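Catalytic domain of the nuclear inclusion protein A (nia) (Tobacco etch virus, PDB 1LVM) is a chymotrypsin-like cysteine protease that probably cleaves the viral polyprotein at sequence-specific sites to release mature viral proteins. Local coordinates at residues A[189-192]-A[193-196]; A[198-201]-A[202-205]. The protein carries 1 engineered substitution. All coordinates share one frame; numbering follows the deposited sequence.

Interaction 1: A[189-192]-A[193-196]; sequences SVPK and NFME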
loop_
_atom_site.group_PDB
_atom_site.type_symbol
_atom_site.label_atom_id
_atom_site.label_comp_id
_atom_site.label_asym_id
_atom_site.label_seq_id
_atom_site.Cartn_x
_atom_site.Cartn_y
_atom_site.Cartn_z
ATOM N N SER A 189 0.522 -0.561 -9.112
ATOM C CA SER A 189 -0.010 -1.864 -9.361
ATOM C C SER A 189 0.794 -3.037 -8.744
ATOM O O SER A 189 2.037 -2.995 -8.565
ATOM C CB SER A 189 -0.133 -2.108 -10.877
ATOM O OG SER A 189 1.164 -2.102 -11.484
ATOM N N VAL A 190 0.058 -4.079 -8.376
ATOM C CA VAL A 190 0.670 -5.310 -7.894
ATOM C C VAL A 190 1.363 -5.837 -9.170
ATOM O O VAL A 190 0.707 -5.910 -10.235
ATOM C CB VAL A 190 -0.443 -6.328 -7.468
ATOM C CG1 VAL A 190 0.081 -7.808 -7.537
ATOM C CG2 VAL A 190 -0.943 -5.935 -6.019
ATOM N N PRO A 191 2.665 -6.230 -9.076
ATOM C CA PRO A 191 3.364 -6.750 -10.234
ATOM C C PRO A 191 2.987 -8.179 -10.593
ATOM O O PRO A 191 2.431 -8.944 -9.793
ATOM C CB PRO A 191 4.845 -6.634 -9.851
ATOM C CG PRO A 191 4.831 -6.918 -8.294
ATOM C CD PRO A 191 3.489 -6.290 -7.826
ATOM N N LYS A 192 3.371 -8.602 -11.773
ATOM C CA LYS A 192 3.098 -9.991 -12.163
ATOM C C LYS A 192 3.758 -10.991 -11.190
ATOM O O LYS A 192 4.856 -10.740 -10.673
ATOM C CB LYS A 192 3.664 -10.201 -13.566
ATOM C CG LYS A 192 3.449 -11.547 -14.112
ATOM C CD LYS A 192 4.152 -11.626 -15.484
ATOM C CE LYS A 192 3.908 -12.943 -16.196
ATOM N NZ LYS A 192 2.458 -13.177 -16.406
ATOM N N ASN A 193 3.064 -12.104 -10.942
ATOM C CA ASN A 193 3.523 -13.198 -10.080
ATOM C C ASN A 193 3.903 -12.778 -8.659
ATOM O O ASN A 193 4.861 -13.289 -8.021
ATOM C CB ASN A 193 4.649 -13.954 -10.780
ATOM C CG ASN A 193 4.159 -14.645 -12.070
ATOM O OD1 ASN A 193 2.961 -14.910 -12.217
ATOM N ND2 ASN A 193 5.064 -14.900 -13.007
ATOM N N PHE A 194 3.107 -11.855 -8.133
ATOM C CA PHE A 194 3.369 -11.373 -6.777
ATOM C C PHE A 194 3.134 -12.452 -5.748
ATOM O O PHE A 194 3.842 -12.500 -4.757
ATOM C CB PHE A 194 2.491 -10.111 -6.522
ATOM C CG PHE A 194 2.910 -9.275 -5.329
ATOM C CD1 PHE A 194 4.185 -8.718 -5.227
ATOM C CD2 PHE A 194 2.000 -9.074 -4.268
ATOM C CE1 PHE A 194 4.588 -7.964 -4.102
ATOM C CE2 PHE A 194 2.373 -8.319 -3.120
ATOM C CZ PHE A 194 3.639 -7.765 -3.021
ATOM N N MET A 195 2.125 -13.309 -5.937
ATOM C CA MET A 195 1.894 -14.361 -4.930
ATOM C C MET A 195 3.131 -15.259 -4.853
ATOM O O MET A 195 3.511 -15.715 -3.774
ATOM C CB MET A 195 0.657 -15.208 -5.258
ATOM C CG MET A 195 -0.700 -14.451 -5.191
ATOM S SD MET A 195 -0.896 -13.522 -3.683
ATOM C CE MET A 195 -0.872 -14.850 -2.399
ATOM N N GLU A 196 3.759 -15.521 -5.998
ATOM C CA GLU A 196 4.990 -16.360 -5.983
ATOM C C GLU A 196 6.052 -15.670 -5.096
ATOM O O GLU A 196 6.725 -16.279 -4.253
ATOM C CB GLU A 196 5.570 -16.515 -7.410
ATOM C CG GLU A 196 6.680 -17.602 -7.492
ATOM C CD GLU A 196 6.108 -18.946 -7.076
ATOM O OE1 GLU A 196 6.871 -19.748 -6.493
ATOM O OE2 GLU A 196 4.898 -19.205 -7.316
HETATM O O HOH W 1 0.836 -14.127 -14.331
#

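Interaction 2: A[198-201]-A[202-205]; sequences LTNQ and EAQQ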
loop_
_atom_site.group_PDB
_atom_site.type_symbol
_atom_site.label_atom_id
_atom_site.label_comp_id
_atom_site.label_asym_id
_atom_site.label_seq_id
_atom_site.Cartn_x
_atom_site.Cartn_y
_atom_site.Cartn_z
ATOM N N LEU A 198 5.677 -13.590 -2.624
ATOM C CA LEU A 198 5.386 -13.641 -1.199
ATOM C C LEU A 198 5.528 -14.978 -0.552
ATOM O O LEU A 198 5.681 -15.032 0.650
ATOM C CB LEU A 198 3.922 -13.168 -0.902
ATOM C CG LEU A 198 3.572 -11.747 -1.359
ATOM C CD1 LEU A 198 2.056 -11.512 -1.100
ATOM C CD2 LEU A 198 4.351 -10.686 -0.554
ATOM N N THR A 199 5.438 -16.045 -1.353
ATOM C CA THR A 199 5.454 -17.415 -0.830
ATOM C C THR A 199 6.634 -18.287 -1.219
ATOM O O THR A 199 6.646 -19.449 -0.860
ATOM C CB THR A 199 4.236 -18.123 -1.298
ATOM O OG1 THR A 199 4.249 -18.122 -2.741
ATOM C CG2 THR A 199 3.006 -17.387 -0.823
ATOM N N ASN A 200 7.626 -17.736 -1.921
ATOM C CA ASN A 200 8.783 -18.529 -2.373
ATOM C C ASN A 200 10.067 -17.777 -2.005
ATOM O O ASN A 200 10.478 -16.783 -2.633
ATOM C CB ASN A 200 8.664 -18.767 -3.912
ATOM C CG ASN A 200 9.886 -19.456 -4.524
ATOM O OD1 ASN A 200 10.932 -19.549 -3.888
ATOM N ND2 ASN A 200 9.758 -19.925 -5.788
ATOM N N GLN A 201 10.769 -18.271 -0.997
ATOM C CA GLN A 201 11.935 -17.520 -0.614
ATOM C C GLN A 201 13.001 -17.437 -1.679
ATOM O O GLN A 201 13.752 -16.488 -1.705
ATOM C CB GLN A 201 12.460 -17.991 0.748
ATOM C CG GLN A 201 12.828 -19.428 0.906
ATOM C CD GLN A 201 13.333 -19.683 2.314
ATOM O OE1 GLN A 201 14.076 -20.637 2.558
ATOM N NE2 GLN A 201 12.927 -18.820 3.256
ATOM N N GLU A 202 13.005 -18.369 -2.627
ATOM C CA GLU A 202 14.007 -18.324 -3.703
ATOM C C GLU A 202 13.880 -17.042 -4.532
ATOM O O GLU A 202 14.858 -16.549 -5.103
ATOM C CB GLU A 202 13.826 -19.516 -4.644
ATOM C CG GLU A 202 14.196 -20.842 -4.053
ATOM C CD GLU A 202 15.679 -20.985 -3.909
ATOM O OE1 GLU A 202 16.385 -20.923 -4.942
ATOM O OE2 GLU A 202 16.129 -21.153 -2.760
ATOM N N ALA A 203 12.656 -16.512 -4.583
ATOM C CA ALA A 203 12.329 -15.323 -5.362
ATOM C C ALA A 203 12.652 -13.981 -4.666
ATOM O O ALA A 203 12.715 -12.930 -5.307
ATOM C CB ALA A 203 10.823 -15.376 -5.709
ATOM N N GLN A 204 12.839 -14.049 -3.348
ATOM C CA GLN A 204 13.108 -12.872 -2.565
ATOM C C GLN A 204 14.586 -12.484 -2.625
ATOM O O GLN A 204 15.446 -13.362 -2.711
ATOM C CB GLN A 204 12.642 -13.127 -1.150
ATOM C CG GLN A 204 11.114 -13.350 -1.126
ATOM C CD GLN A 204 10.648 -14.143 0.079
ATOM O OE1 GLN A 204 11.432 -14.385 1.009
ATOM N NE2 GLN A 204 9.353 -14.561 0.086
ATOM N N GLN A 205 14.858 -11.180 -2.604
ATOM C CA GLN A 205 16.234 -10.660 -2.686
ATOM C C GLN A 205 16.369 -9.613 -1.610
ATOM O O GLN A 205 16.234 -8.406 -1.837
ATOM C CB GLN A 205 16.453 -10.081 -4.078
ATOM C CG GLN A 205 17.856 -9.686 -4.409
ATOM C CD GLN A 205 17.965 -9.336 -5.875
ATOM O OE1 GLN A 205 17.188 -9.863 -6.686
ATOM N NE2 GLN A 205 18.901 -8.480 -6.231
HETATM O O HOH W 2 8.098 -16.507 2.068
HETATM O O HOH W 3 16.405 -14.837 -0.784
#

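Interaction 1: A[189-192]-A[193-196]
A type II beta turn from Pro191 to Phe194 leads the chain into the short helix 194-199; Val190, just before the turn, and Pro191, its first residue, both pack against Phe194, its last. The bond that closes the turn is weak: Phe194 N reaches Pro191 O at 3.4 Å with an N-H...O angle of only 121°. Apolar contact accompanies it. CG1 of Val190 presses on CB of Phe194 at 3.5 Å, the two side chains lying nearly perpendicular, while CG of the Pro191 ring approaches CD1 of Phe194 at 3.6 Å. With its CG anti to the backbone N (chi1 -164°), Phe194 brings the ring up to Val190 and Pro191, which meet it obliquely. In this chymotrypsin-like fold the turn follows strand 185-189 of the six-stranded barrel; Phe108 adds an edge-to-face ring contact to Phe194, and Pro191 also touches Ile85 and Arg88. Asn193, in left-handed backbone conformation (phi 55°), occupies the N-cap position but makes no capping bond with its side chain. The Asn193 side chain lies beside that of Lys192, pointing the same way, and both residues are exposed. One water joins their ends, accepting from Lys192 NZ at 2.8 Å and donating to Asn193 OD1 at 3.1 Å.

Interaction 2: A[198-201]-A[202-205]
The Asn200 side chain slants across that of Glu202, the amide and carboxylate planes 31° apart, and it is OD1 of Asn200 that does the touching: it lies 2.7 Å from Glu202 N, in a weak, bent hydrogen bond (N-H...O 130°), and 3.0 Å from Glu202 CB. This makes a weak Asx turn at the first residue to leave helical geometry. Asn200 ND2 is hydrogen-bonded to Glu196 OE1, four residues earlier. Asn200 stands between the helix and a short 3-10 segment, whose i to i+3 bonds run from Ala203 N to Asn200 O at 2.9 Å and from Gln204 N to Gln201 O at 3.1 Å. The connection continues to strand 206-208, an outermost strand of the eight-stranded sheet. Gln204 lays its extended chain along the backbone of Gln201, with OE1 of Gln204 3.6 Å from Gln201 CA. Its CG stands anti to the carbonyl carbon (chi1 -63°), which carries the amide back toward the helix. There Gln204 NE2 donates to Leu197 O and, at 3.0 Å, to a water that in turn donates to Leu198 O, while Gln204 OE1 takes a bond from Trp206 NE1. A second water bridges Gln201 O and Gln204 O.

The two contacts take in the two ends of helix 194-199, interaction 1 its start and interaction 2 its end, with centres about 12 Å apart. Interaction 1 is partly buried, its centre about 13 Å from that of the chain against about 19 Å for interaction 2. Apolar packing dominates it: two of its touching residues, Val190 and Phe194, are buried, while exposed Lys192 and Asn193 share a water. Interaction 2 is a surface contact built from backbone bonds, amides and waters. The turn at 189-196 comes off a strand of the barrel, whereas 198-205 carries the chain on to strand 206-208 at an edge of the eight-stranded sheet. A hydrogen bond from Thr199 OG1 to Met195 O links segments 198-201 and 193-196.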